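Local coordinates for protein transcriptional regulator (Vibrio vulnificus, PDB 4IVN) that represses the nan operon for sialic acid catabolism, probably by binding regulatory DNA, and binds the sugar phosphate N-acetylmannosamine 6-phosphate, at residues 35-40 with 73-78; 41-46 with 210-215; 115-120 with 248-253; 127-132 with 174-179; 196-201 with 218-223. One frame throughout, in Å; residues are numbered along the deposited sequence.

Contact 1 of 5, residues 35-40 with 73-78; sequences DVQFQT and ALAVDL
The flat carboxamide of Q37 takes L78 CD1 on one face, the methyl standing nearly straight above Q37 CD at 3.6 Å. L78 CD1 is also 3.7 Å from Q37 CG, so it covers the root of the amide as well as its carbon. A75 CB lies beside one of the two terminal atoms of the amide. The amide is probably turned over in the model, so its nitrogen and oxygen cannot be told apart with confidence. A second flat group, the ring of F38, carries the CB of Q37 over the centre of one face, 4.1 Å above its plane.

Q37 CD stands anti to CA (chi2 -179°), which carries it out toward helix 67-78. Beside it V36 and L74 cross at about a right angle, with V36 CG1 3.9 Å from L74 CD2. The type I turn from V36 to Q39 is braced within its own segment, where Q39 NE2 donates to D35 OD2 at 3.1 Å on the anti side of the carboxylate, 32° out of its plane.

Both segments belong to the rpiR-type helix-turn-helix domain. L8 of helix 7-13 packs on L74 and L78, and A75 touches P231, a residue of the sugar-phosphate pocket. The pairs measured between the two segments are van der Waals contacts, which implies that fit and burial, rather than directed polar bonds, hold these two segments together.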
# COMPACT_ATOMS: atom_id res chain seq x y z
N ASP A 35 10.04 25.39 -2.14
CA ASP A 35 9.26 24.77 -1.04
C ASP A 35 7.72 24.99 -1.13
O ASP A 35 6.94 24.18 -0.62
CB ASP A 35 9.75 25.22 0.34
CG ASP A 35 9.10 24.41 1.46
OD1 ASP A 35 9.24 23.16 1.49
OD2 ASP A 35 8.37 25.01 2.29
N VAL A 36 7.29 26.06 -1.79
CA VAL A 36 5.90 26.37 -1.91
C VAL A 36 5.18 25.20 -2.65
O VAL A 36 3.98 24.98 -2.42
CB VAL A 36 5.63 27.77 -2.56
CG1 VAL A 36 4.13 27.97 -2.91
CG2 VAL A 36 6.08 28.90 -1.65
N GLN A 37 5.89 24.51 -3.55
CA GLN A 37 5.33 23.31 -4.27
C GLN A 37 4.69 22.32 -3.31
O GLN A 37 3.70 21.62 -3.62
CB GLN A 37 6.45 22.52 -4.97
CG GLN A 37 7.33 23.27 -5.91
CD GLN A 37 8.38 22.37 -6.56
OE1 GLN A 37 9.49 22.19 -6.04
NE2 GLN A 37 8.05 21.85 -7.72
N PHE A 38 5.26 22.27 -2.12
CA PHE A 38 4.84 21.27 -1.13
C PHE A 38 3.94 21.85 -0.05
O PHE A 38 3.65 21.13 0.89
CB PHE A 38 6.05 20.52 -0.53
CG PHE A 38 7.05 20.07 -1.56
CD1 PHE A 38 6.77 19.01 -2.43
CD2 PHE A 38 8.30 20.69 -1.66
CE1 PHE A 38 7.69 18.61 -3.41
CE2 PHE A 38 9.22 20.30 -2.62
CZ PHE A 38 8.90 19.26 -3.51
N GLN A 39 3.46 23.11 -0.22
CA GLN A 39 2.63 23.74 0.81
C GLN A 39 1.19 23.71 0.36
O GLN A 39 0.95 23.83 -0.84
CB GLN A 39 3.03 25.23 1.02
CG GLN A 39 4.41 25.37 1.68
CD GLN A 39 4.78 26.82 2.05
OE1 GLN A 39 3.90 27.67 2.23
NE2 GLN A 39 6.07 27.07 2.18
N THR A 40 0.30 23.62 1.32
CA THR A 40 -1.12 23.73 1.11
C THR A 40 -1.53 25.19 1.14
O THR A 40 -0.73 26.05 1.52
CB THR A 40 -1.92 22.97 2.19
OG1 THR A 40 -1.76 23.61 3.47
CG2 THR A 40 -1.43 21.52 2.24
N ALA A 73 1.20 24.98 -11.86
CA ALA A 73 2.06 25.74 -12.82
C ALA A 73 3.40 26.02 -12.20
O ALA A 73 4.47 26.01 -12.89
CB ALA A 73 1.41 27.06 -13.21
N LEU A 74 3.38 26.34 -10.91
CA LEU A 74 4.64 26.62 -10.25
C LEU A 74 5.61 25.44 -10.41
O LEU A 74 6.80 25.62 -10.80
CB LEU A 74 4.41 26.97 -8.78
CG LEU A 74 5.70 27.14 -7.97
CD1 LEU A 74 6.55 28.34 -8.52
CD2 LEU A 74 5.41 27.40 -6.51
N ALA A 75 5.11 24.22 -10.10
CA ALA A 75 6.00 23.04 -10.06
C ALA A 75 6.51 22.76 -11.49
O ALA A 75 7.66 22.41 -11.69
CB ALA A 75 5.27 21.79 -9.44
N VAL A 76 5.64 22.95 -12.48
CA VAL A 76 6.01 22.73 -13.87
C VAL A 76 7.05 23.77 -14.28
O VAL A 76 8.04 23.40 -14.93
CB VAL A 76 4.79 22.79 -14.80
CG1 VAL A 76 5.21 22.75 -16.29
CG2 VAL A 76 3.86 21.63 -14.50
N ASP A 77 6.87 25.03 -13.81
CA ASP A 77 7.76 26.14 -14.18
C ASP A 77 9.16 25.88 -13.56
O ASP A 77 10.21 26.02 -14.26
CB ASP A 77 7.16 27.49 -13.72
CG ASP A 77 7.71 28.70 -14.48
OD1 ASP A 77 8.03 28.59 -15.71
OD2 ASP A 77 7.80 29.79 -13.83
N LEU A 78 9.20 25.43 -12.31
CA LEU A 78 10.47 25.07 -11.66
C LEU A 78 11.17 23.92 -12.36
O LEU A 78 12.40 23.85 -12.40
CB LEU A 78 10.22 24.74 -10.19
CG LEU A 78 9.96 25.95 -9.26
CD1 LEU A 78 9.62 25.50 -7.86
CD2 LEU A 78 11.15 26.88 -9.23

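Contact 2 of 5, residues 41-46 with 210-215; sequences ITDLAR and INHSPL
R46 lays its guanidinium flat on the ring of H212, joining the rpiR-type helix-turn-helix domain, through helix 41-48, to a loop of the SIS domain. The two planes are 10° apart and their centres 3.6 Å, with R46 CZ 3.3 Å from H212 NE2. A bend in the arginine chain (NE turned out at chi3 91°) lets CD and the guanidinium lie over the same ring face: R46 CD makes a CH-pi contact 3.8 Å from the H212 centroid.

D43 brings OD1 to the edge of the H212 ring with its carboxylate 86° from the ring plane, while its OD2 reaches tip to tip toward I210, 3.4 Å from I210 CD1. T42 and P214 slide past each other in opposite directions, and T42 OG1 comes to 3.1 Å from P214 CD. On the flank, I41 CG2 lies against the proline ring.

T40, just before the helix, ties both sides together through OG1, which bonds to H212 O and to D43 N. A water also bridges them: it donates to D43 OD1 and accepts from H212 N at 3.0 Å.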
# COMPACT_ATOMS: atom_id res chain seq x y z
N ILE A 41 -2.77 25.49 0.74
CA ILE A 41 -3.19 26.91 0.81
C ILE A 41 -3.07 27.35 2.27
O ILE A 41 -2.69 28.53 2.54
CB ILE A 41 -4.59 27.13 0.22
CG1 ILE A 41 -4.91 28.61 0.17
CG2 ILE A 41 -5.61 26.18 0.87
CD1 ILE A 41 -6.16 28.85 -0.65
N THR A 42 -3.34 26.40 3.19
CA THR A 42 -3.40 26.67 4.67
C THR A 42 -1.98 27.03 5.16
O THR A 42 -1.79 27.99 5.89
CB THR A 42 -3.99 25.48 5.50
OG1 THR A 42 -5.10 24.90 4.80
CG2 THR A 42 -4.45 25.89 6.90
N ASP A 43 -0.98 26.35 4.63
CA ASP A 43 0.44 26.73 4.95
C ASP A 43 0.85 28.06 4.38
O ASP A 43 1.46 28.89 5.09
CB ASP A 43 1.43 25.74 4.29
CG ASP A 43 1.45 24.38 4.98
OD1 ASP A 43 1.43 24.31 6.24
OD2 ASP A 43 1.54 23.38 4.23
N LEU A 44 0.58 28.28 3.10
CA LEU A 44 1.01 29.56 2.45
C LEU A 44 0.41 30.77 3.18
O LEU A 44 1.10 31.79 3.40
CB LEU A 44 0.54 29.59 1.01
CG LEU A 44 1.05 30.79 0.22
CD1 LEU A 44 2.54 30.98 0.41
CD2 LEU A 44 0.70 30.66 -1.24
N ALA A 45 -0.85 30.62 3.59
CA ALA A 45 -1.54 31.62 4.39
C ALA A 45 -0.87 31.85 5.74
O ALA A 45 -0.57 33.02 6.11
CB ALA A 45 -3.02 31.29 4.55
N ARG A 46 -0.61 30.77 6.47
CA ARG A 46 0.10 30.89 7.74
C ARG A 46 1.49 31.46 7.61
O ARG A 46 1.88 32.35 8.37
CB ARG A 46 0.27 29.50 8.38
CG ARG A 46 -0.97 28.83 8.90
CD ARG A 46 -0.60 27.41 9.35
NE ARG A 46 -0.22 27.34 10.78
CZ ARG A 46 1.03 27.24 11.26
NH1 ARG A 46 2.11 27.18 10.48
NH2 ARG A 46 1.18 27.17 12.55
N ILE A 210 0.92 16.34 5.81
CA ILE A 210 1.14 17.74 6.03
C ILE A 210 0.41 18.18 7.33
O ILE A 210 -0.67 17.69 7.62
CB ILE A 210 0.75 18.57 4.76
CG1 ILE A 210 1.35 19.95 4.84
CG2 ILE A 210 -0.70 18.60 4.55
CD1 ILE A 210 2.44 20.12 3.82
N ASN A 211 1.07 18.99 8.13
CA ASN A 211 0.45 19.50 9.36
C ASN A 211 -0.76 20.38 9.22
O ASN A 211 -1.68 20.26 10.02
CB ASN A 211 1.52 20.17 10.24
CG ASN A 211 2.52 19.14 10.71
OD1 ASN A 211 2.17 18.27 11.49
ND2 ASN A 211 3.68 19.13 10.10
N HIS A 212 -0.77 21.29 8.23
CA HIS A 212 -1.92 22.19 8.09
C HIS A 212 -2.54 22.13 6.74
O HIS A 212 -1.84 22.16 5.71
CB HIS A 212 -1.50 23.61 8.36
CG HIS A 212 -0.74 23.76 9.66
ND1 HIS A 212 -1.37 23.94 10.85
CD2 HIS A 212 0.62 23.75 9.93
CE1 HIS A 212 -0.45 24.01 11.82
NE2 HIS A 212 0.77 23.92 11.25
N SER A 213 -3.86 22.12 6.68
CA SER A 213 -4.46 21.83 5.40
C SER A 213 -5.93 22.10 5.69
O SER A 213 -6.31 22.16 6.85
CB SER A 213 -4.20 20.33 5.05
OG SER A 213 -5.22 19.50 5.69
N PRO A 214 -6.76 22.23 4.63
CA PRO A 214 -8.23 22.33 4.80
C PRO A 214 -8.81 21.21 5.68
O PRO A 214 -9.81 21.38 6.47
CB PRO A 214 -8.72 22.14 3.36
CG PRO A 214 -7.63 22.75 2.49
CD PRO A 214 -6.33 22.49 3.23
N LEU A 215 -8.25 20.02 5.52
CA LEU A 215 -8.69 18.85 6.29
C LEU A 215 -8.40 18.98 7.78
O LEU A 215 -9.17 18.51 8.66
CB LEU A 215 -8.14 17.53 5.64
CG LEU A 215 -8.58 16.17 6.23
CD1 LEU A 215 -10.09 16.00 6.12
CD2 LEU A 215 -7.93 14.96 5.46
O HOH W 1 1.92 22.13 7.35

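Contact 3 of 5, residues 115-120 with 248-253; sequences KSLARI and DVLVNS
L117 CD2 presses on V249 CG1 at 3.5 Å, tighter than usual for two methyl groups, the side chains crossing at about a right angle. Its other methyl, CD1, lies over the backbone of L250, 4.1 Å from L250 CA. One turn on, I120 points CG2 at L250 CD1, 3.6 Å away, and this pair too crosses at about a right angle. The same L117 CD2 is 4.1 Å from S253 OG, the one polar side-chain atom in this shell.

That hydroxyl is turned back on its own helix. With OG set beside the backbone N (chi1 -49°), S253 OG donates to V249 O at 2.7 Å, while S253 N bonds to the same oxygen from the opposite face of the carbonyl plane.

Behind these residues, helices 114-126 and 237-257 have local axes that pass 10.0 Å apart at -57°. L223, of a strand at one border of the SIS-domain sheet, backs L117 and I120, and V121 adds to the cover of L250 and S253. C94 of the second subunit packs on both L117 and V249, with I93 of that subunit on S253, so the same cluster extends into the dimer.

The serine proton is already committed to a carbonyl of its own helix, leaving a joint that is mainly aliphatic, methyl groups against methyl groups and backbone, whose fit rests on close packing and burial.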
# COMPACT_ATOMS: atom_id res chain seq x y z
N LYS A 115 1.16 11.12 21.92
CA LYS A 115 -0.04 11.54 22.66
C LYS A 115 -1.28 11.44 21.74
O LYS A 115 -2.27 10.91 22.19
CB LYS A 115 0.05 12.99 23.25
CG LYS A 115 1.18 13.23 24.26
CD LYS A 115 1.08 12.26 25.44
CE LYS A 115 1.48 12.87 26.79
NZ LYS A 115 1.17 11.92 27.93
N SER A 116 -1.23 11.92 20.48
CA SER A 116 -2.35 11.71 19.57
C SER A 116 -2.62 10.26 19.30
O SER A 116 -3.77 9.87 19.20
CB SER A 116 -2.21 12.36 18.15
OG SER A 116 -1.98 13.78 18.21
N LEU A 117 -1.56 9.51 18.98
CA LEU A 117 -1.62 8.11 18.65
C LEU A 117 -2.40 7.34 19.76
O LEU A 117 -3.33 6.54 19.42
CB LEU A 117 -0.19 7.54 18.52
CG LEU A 117 -0.12 6.04 18.19
CD1 LEU A 117 -0.85 5.66 16.89
CD2 LEU A 117 1.33 5.53 18.18
N ALA A 118 -2.03 7.55 21.04
CA ALA A 118 -2.74 6.84 22.17
C ALA A 118 -4.23 7.17 22.18
O ALA A 118 -5.08 6.27 22.31
CB ALA A 118 -2.08 7.12 23.53
N ARG A 119 -4.56 8.46 21.98
CA ARG A 119 -5.93 8.78 21.86
C ARG A 119 -6.64 8.12 20.69
O ARG A 119 -7.80 7.72 20.82
CB ARG A 119 -6.10 10.28 21.78
CG ARG A 119 -6.07 10.88 23.15
CD ARG A 119 -6.70 12.25 23.05
NE ARG A 119 -6.14 13.06 21.93
CZ ARG A 119 -5.01 13.73 21.97
NH1 ARG A 119 -4.22 13.71 23.07
NH2 ARG A 119 -4.65 14.42 20.90
N ILE A 120 -5.98 8.06 19.53
CA ILE A 120 -6.59 7.47 18.33
C ILE A 120 -6.87 5.95 18.56
O ILE A 120 -7.92 5.41 18.19
CB ILE A 120 -5.69 7.72 17.08
CG1 ILE A 120 -5.60 9.25 16.82
CG2 ILE A 120 -6.24 6.94 15.88
CD1 ILE A 120 -4.57 9.68 15.76
N ASP A 248 0.22 0.90 10.35
CA ASP A 248 0.77 -0.26 11.07
C ASP A 248 0.91 -0.02 12.56
O ASP A 248 0.50 -0.89 13.36
CB ASP A 248 2.13 -0.65 10.47
CG ASP A 248 2.63 -1.96 11.00
OD1 ASP A 248 1.91 -3.03 11.04
OD2 ASP A 248 3.78 -1.94 11.25
N VAL A 249 1.51 1.13 12.93
CA VAL A 249 1.65 1.54 14.32
C VAL A 249 0.30 1.70 15.02
O VAL A 249 0.12 1.24 16.15
CB VAL A 249 2.51 2.82 14.42
CG1 VAL A 249 2.60 3.25 15.85
CG2 VAL A 249 3.92 2.61 13.83
N LEU A 250 -0.70 2.20 14.31
CA LEU A 250 -2.00 2.27 14.92
C LEU A 250 -2.45 0.90 15.33
O LEU A 250 -2.87 0.72 16.45
CB LEU A 250 -3.02 2.98 13.96
CG LEU A 250 -4.47 3.03 14.42
CD1 LEU A 250 -4.68 3.66 15.83
CD2 LEU A 250 -5.39 3.71 13.37
N VAL A 251 -2.47 -0.08 14.42
CA VAL A 251 -3.07 -1.39 14.68
C VAL A 251 -2.17 -2.17 15.60
O VAL A 251 -2.65 -2.83 16.49
CB VAL A 251 -3.42 -2.15 13.36
CG1 VAL A 251 -4.07 -3.52 13.66
CG2 VAL A 251 -4.36 -1.22 12.59
N ASN A 252 -0.86 -2.02 15.45
CA ASN A 252 0.01 -2.67 16.44
C ASN A 252 -0.15 -2.16 17.89
O ASN A 252 0.01 -2.95 18.83
CB ASN A 252 1.47 -2.60 16.00
CG ASN A 252 1.71 -3.41 14.71
OD1 ASN A 252 0.85 -4.19 14.29
ND2 ASN A 252 2.83 -3.17 14.06
N SER A 253 -0.37 -0.85 18.08
CA SER A 253 -0.71 -0.32 19.41
C SER A 253 -1.96 -0.91 19.93
O SER A 253 -2.00 -1.32 21.11
CB SER A 253 -0.83 1.18 19.46
OG SER A 253 0.29 1.67 18.85

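Contact 4 of 5, residues 127-132 with 174-179; sequences AEFIGC and QGDLWF
W178 lies over G131 on neighbouring strands of the parallel, Rossmann-like sheet of the SIS domain. Strands 129-133 and 176-181 run side by side here, with F129, I130, G131 and C132 facing D176, L177, W178 and F179 in turn.

From its root outward, the indole follows the backbone of G131. W178 CB is 3.9 Å from G131 O, and CD2 is still near that oxygen. W178 CE3 comes closer, 3.5 Å from G131 O, before CZ3 passes above G131 CA. That CA, with no side chain beyond it, stands 24° off the normal of the six-membered ring, 3.9 Å from its centroid, a CH-pi contact. Farther round, CZ2 reaches the edge of the F129 ring at CE2, while NE1, on the pyrrole side, bonds to S172 OG outside the pair.

On the face of I130, L177 and F179, I130 CG2 meets the edge of the F179 ring, 3.6 Å from F179 CD1; A127 CB, just before the strand, packs on L177 CB. V124 of helix 114-126 covers I130, L177 and F179.

Where the strands begin, G175 O accepts from two donors, E128 N in its carbonyl plane and F129 N tilted 30° from it. Further along the ladder settles into a regular alternation, reaching F179 N to G131 O at 2.8 Å and 164°.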
# COMPACT_ATOMS: atom_id res chain seq x y z
N ALA A 127 -14.84 2.14 18.76
CA ALA A 127 -15.70 2.38 17.62
C ALA A 127 -16.47 1.11 17.27
O ALA A 127 -15.93 -0.00 17.30
CB ALA A 127 -14.88 2.89 16.46
N GLU A 128 -17.75 1.24 16.96
CA GLU A 128 -18.49 0.10 16.45
C GLU A 128 -18.38 0.00 14.91
O GLU A 128 -18.48 -1.08 14.29
CB GLU A 128 -19.95 0.24 16.87
CG GLU A 128 -20.11 -0.17 18.36
CD GLU A 128 -21.54 -0.00 18.87
OE1 GLU A 128 -22.24 0.91 18.39
OE2 GLU A 128 -21.99 -0.76 19.76
N PHE A 129 -18.11 1.13 14.28
CA PHE A 129 -18.07 1.10 12.78
C PHE A 129 -17.04 2.11 12.36
O PHE A 129 -16.96 3.22 12.96
CB PHE A 129 -19.45 1.45 12.15
CG PHE A 129 -19.39 1.66 10.61
CD1 PHE A 129 -19.52 0.58 9.77
CD2 PHE A 129 -19.14 2.94 10.07
CE1 PHE A 129 -19.50 0.79 8.36
CE2 PHE A 129 -19.09 3.12 8.70
CZ PHE A 129 -19.28 2.05 7.86
N ILE A 130 -16.21 1.73 11.39
CA ILE A 130 -15.14 2.61 10.98
C ILE A 130 -15.24 2.79 9.47
O ILE A 130 -15.15 1.78 8.66
CB ILE A 130 -13.74 2.03 11.37
CG1 ILE A 130 -13.64 1.91 12.92
CG2 ILE A 130 -12.59 2.94 10.86
CD1 ILE A 130 -12.38 1.21 13.40
N GLY A 131 -15.40 4.04 9.08
CA GLY A 131 -15.50 4.40 7.66
C GLY A 131 -14.17 4.99 7.23
O GLY A 131 -13.59 5.85 7.95
N CYS A 132 -13.66 4.62 6.04
CA CYS A 132 -12.37 5.20 5.61
C CYS A 132 -12.54 5.84 4.23
O CYS A 132 -13.32 5.32 3.44
CB CYS A 132 -11.30 4.12 5.48
SG CYS A 132 -11.09 3.20 7.03
N GLN A 174 -23.65 7.99 16.68
CA GLN A 174 -22.85 7.51 17.82
C GLN A 174 -22.36 6.10 17.67
O GLN A 174 -23.14 5.22 17.37
CB GLN A 174 -23.69 7.60 19.14
CG GLN A 174 -23.60 8.96 19.79
CD GLN A 174 -22.16 9.37 19.96
OE1 GLN A 174 -21.79 10.50 19.60
NE2 GLN A 174 -21.31 8.43 20.39
N GLY A 175 -21.07 5.91 17.87
CA GLY A 175 -20.42 4.63 17.75
C GLY A 175 -19.65 4.54 16.41
O GLY A 175 -18.84 3.63 16.20
N ASP A 176 -19.91 5.47 15.48
CA ASP A 176 -19.09 5.45 14.20
C ASP A 176 -17.75 6.20 14.45
O ASP A 176 -17.71 7.09 15.28
CB ASP A 176 -19.82 6.17 13.04
CG ASP A 176 -21.10 5.51 12.67
OD1 ASP A 176 -21.22 4.31 13.04
OD2 ASP A 176 -21.97 6.14 11.97
N LEU A 177 -16.74 5.95 13.62
CA LEU A 177 -15.49 6.72 13.60
C LEU A 177 -15.05 6.76 12.10
O LEU A 177 -15.19 5.77 11.37
CB LEU A 177 -14.39 5.93 14.33
CG LEU A 177 -12.88 6.30 14.20
CD1 LEU A 177 -12.72 7.62 14.93
CD2 LEU A 177 -11.95 5.33 14.92
N TRP A 178 -14.53 7.91 11.65
CA TRP A 178 -14.07 8.06 10.23
C TRP A 178 -12.60 8.33 10.14
O TRP A 178 -12.08 9.11 10.93
CB TRP A 178 -14.75 9.22 9.57
CG TRP A 178 -16.18 8.85 9.40
CD1 TRP A 178 -17.23 8.97 10.34
CD2 TRP A 178 -16.73 8.23 8.27
NE1 TRP A 178 -18.38 8.46 9.82
CE2 TRP A 178 -18.15 7.99 8.56
CE3 TRP A 178 -16.21 7.90 6.99
CZ2 TRP A 178 -19.02 7.43 7.62
CZ3 TRP A 178 -17.08 7.32 6.06
CH2 TRP A 178 -18.47 7.12 6.36
N PHE A 179 -11.93 7.72 9.16
CA PHE A 179 -10.57 8.10 8.81
C PHE A 179 -10.56 8.77 7.43
O PHE A 179 -11.14 8.25 6.46
CB PHE A 179 -9.77 6.84 8.71
CG PHE A 179 -9.29 6.36 10.07
CD1 PHE A 179 -10.09 5.51 10.80
CD2 PHE A 179 -8.09 6.79 10.61
CE1 PHE A 179 -9.69 5.02 12.04
CE2 PHE A 179 -7.69 6.32 11.86
CZ PHE A 179 -8.51 5.51 12.59

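Contact 5 of 5, residues 196-201 with 218-223; sequences LAYKRD and LSTEML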
# COMPACT_ATOMS: atom_id res chain seq x y z
N LEU A 196 -18.73 16.21 6.45
CA LEU A 196 -20.08 15.81 6.88
C LEU A 196 -20.17 15.06 8.23
O LEU A 196 -21.11 15.34 9.05
CB LEU A 196 -20.71 14.95 5.81
CG LEU A 196 -21.07 15.84 4.55
CD1 LEU A 196 -21.25 14.88 3.33
CD2 LEU A 196 -22.30 16.75 4.82
N ALA A 197 -19.24 14.14 8.47
CA ALA A 197 -19.13 13.42 9.73
C ALA A 197 -18.70 14.41 10.83
O ALA A 197 -19.30 14.47 11.91
CB ALA A 197 -18.11 12.30 9.63
N TYR A 198 -17.64 15.17 10.55
CA TYR A 198 -17.19 16.15 11.48
C TYR A 198 -18.31 17.06 11.94
O TYR A 198 -18.45 17.33 13.16
CB TYR A 198 -16.08 16.98 10.88
CG TYR A 198 -15.40 17.88 11.91
CD1 TYR A 198 -14.36 17.36 12.72
CD2 TYR A 198 -15.77 19.22 12.05
CE1 TYR A 198 -13.71 18.16 13.65
CE2 TYR A 198 -15.13 20.05 12.99
CZ TYR A 198 -14.09 19.52 13.77
OH TYR A 198 -13.41 20.29 14.69
N LYS A 199 -19.18 17.47 11.02
CA LYS A 199 -20.28 18.38 11.39
C LYS A 199 -21.41 17.74 12.21
O LYS A 199 -22.18 18.41 12.90
CB LYS A 199 -20.82 19.17 10.19
CG LYS A 199 -19.78 20.15 9.67
CD LYS A 199 -20.06 20.59 8.23
CE LYS A 199 -18.80 21.21 7.60
NZ LYS A 199 -19.08 22.43 6.78
N ARG A 200 -21.46 16.43 12.20
CA ARG A 200 -22.43 15.75 13.02
C ARG A 200 -21.82 15.26 14.33
O ARG A 200 -22.41 14.37 14.94
CB ARG A 200 -22.93 14.55 12.26
CG ARG A 200 -23.91 14.94 11.20
CD ARG A 200 -24.14 13.76 10.32
NE ARG A 200 -24.84 12.68 11.03
CZ ARG A 200 -26.15 12.69 11.27
NH1 ARG A 200 -26.92 13.71 10.88
NH2 ARG A 200 -26.70 11.66 11.87
N ASP A 201 -20.69 15.83 14.73
CA ASP A 201 -19.98 15.46 15.97
C ASP A 201 -19.54 13.99 16.06
O ASP A 201 -19.47 13.43 17.15
CB ASP A 201 -20.79 15.86 17.21
CG ASP A 201 -21.22 17.29 17.10
OD1 ASP A 201 -20.34 18.14 16.90
OD2 ASP A 201 -22.44 17.58 17.10
N LEU A 218 -11.10 19.94 10.03
CA LEU A 218 -12.28 19.07 10.12
C LEU A 218 -11.87 17.74 10.70
O LEU A 218 -12.46 16.74 10.29
CB LEU A 218 -12.87 18.77 8.70
CG LEU A 218 -13.21 19.96 7.81
CD1 LEU A 218 -13.22 19.48 6.37
CD2 LEU A 218 -14.56 20.54 8.27
N SER A 219 -10.86 17.74 11.57
CA SER A 219 -10.24 16.50 12.10
C SER A 219 -10.27 16.52 13.61
O SER A 219 -9.92 17.56 14.20
CB SER A 219 -8.78 16.41 11.65
OG SER A 219 -8.70 16.28 10.25
N THR A 220 -10.74 15.44 14.22
CA THR A 220 -10.72 15.30 15.69
C THR A 220 -9.27 15.05 16.10
O THR A 220 -8.84 15.49 17.14
CB THR A 220 -11.69 14.20 16.20
OG1 THR A 220 -12.98 14.38 15.58
CG2 THR A 220 -11.95 14.23 17.72
N GLU A 221 -8.56 14.21 15.33
CA GLU A 221 -7.17 13.90 15.55
C GLU A 221 -6.43 13.84 14.20
O GLU A 221 -7.07 13.65 13.16
CB GLU A 221 -7.04 12.48 16.16
CG GLU A 221 -7.92 12.18 17.41
CD GLU A 221 -7.46 12.82 18.75
OE1 GLU A 221 -6.38 13.48 18.77
OE2 GLU A 221 -8.20 12.61 19.81
N MET A 222 -5.10 13.91 14.20
CA MET A 222 -4.36 13.78 12.93
C MET A 222 -3.10 12.96 13.19
O MET A 222 -2.50 13.11 14.22
CB MET A 222 -3.83 15.15 12.47
CG MET A 222 -4.72 15.93 11.52
SD MET A 222 -3.73 16.72 10.19
CE MET A 222 -5.07 17.11 9.04
N LEU A 223 -2.70 12.13 12.24
CA LEU A 223 -1.35 11.52 12.32
C LEU A 223 -0.73 11.99 11.02
O LEU A 223 -1.41 12.01 10.03
CB LEU A 223 -1.41 10.00 12.39
CG LEU A 223 -1.88 9.38 13.71
CD1 LEU A 223 -1.69 7.88 13.69
CD2 LEU A 223 -1.18 10.01 14.92
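The carbonyl oxygen of L218 is buried against the ring of Y198 with no polar partner anywhere in the model. It lies above the rim of the ring beside CD1, with Y198 CD1 3.1 Å from L218 O, and the ring offers it no donor there. L218 C lies on the face, and S219 N follows obliquely, 3.6 Å from Y198 CE1.

The centre of that face belongs to L218 CA, whose CH-pi contact measures 3.7 Å to the Y198 centroid and only 10° from the ring normal. Alongside, L218 CD2 touches Y198 CD2 at 4.2 Å, and K199 adds its CE to the same methyl at 4.3 Å. T220 N approaches the ring near its plane, at the edge. Y198 places CG anti to its backbone N (chi1 -170°), which starts the ring toward the loop before strand 221-224.

Backbone and hydroxyl bonds fix both sides. Helix 188-199 ends in a Schellman motif in which D201, with positive phi, is the C-prime residue and D201 N bonds to Y198 O. On the loop, S219 OG pairs with S206 OG, and T220 OG1 with V204 N, fixing the segment to strand 204-208 of the SIS domain.

A buried carbonyl without a partner at the rim of an aromatic ring probably carries some energetic cost, here set against the CH-pi and methyl contacts that join helix end and loop.

From the N terminus, contact 1 closes first, within the helix-turn-helix domain. Contact 2 opens inside that loop, at 41-46, and closes only at 210-215, so the two cross; it ties this domain to the SIS domain. Contact 3, joining helices 114-126 and 237-257, closes last, crossing contact 2 and enclosing contacts 4 and 5. Those two lie in series: contact 4 pairs two strands and is nested in contact 2 as well, whereas contact 5, joining the end of helix 188-199 to the loop before strand 221-224, crosses contact 2. W178 touches A197 between contacts 4 and 5, L250 touches F179 between 3 and 4, and an R119–E221 salt bridge links 3 and 5.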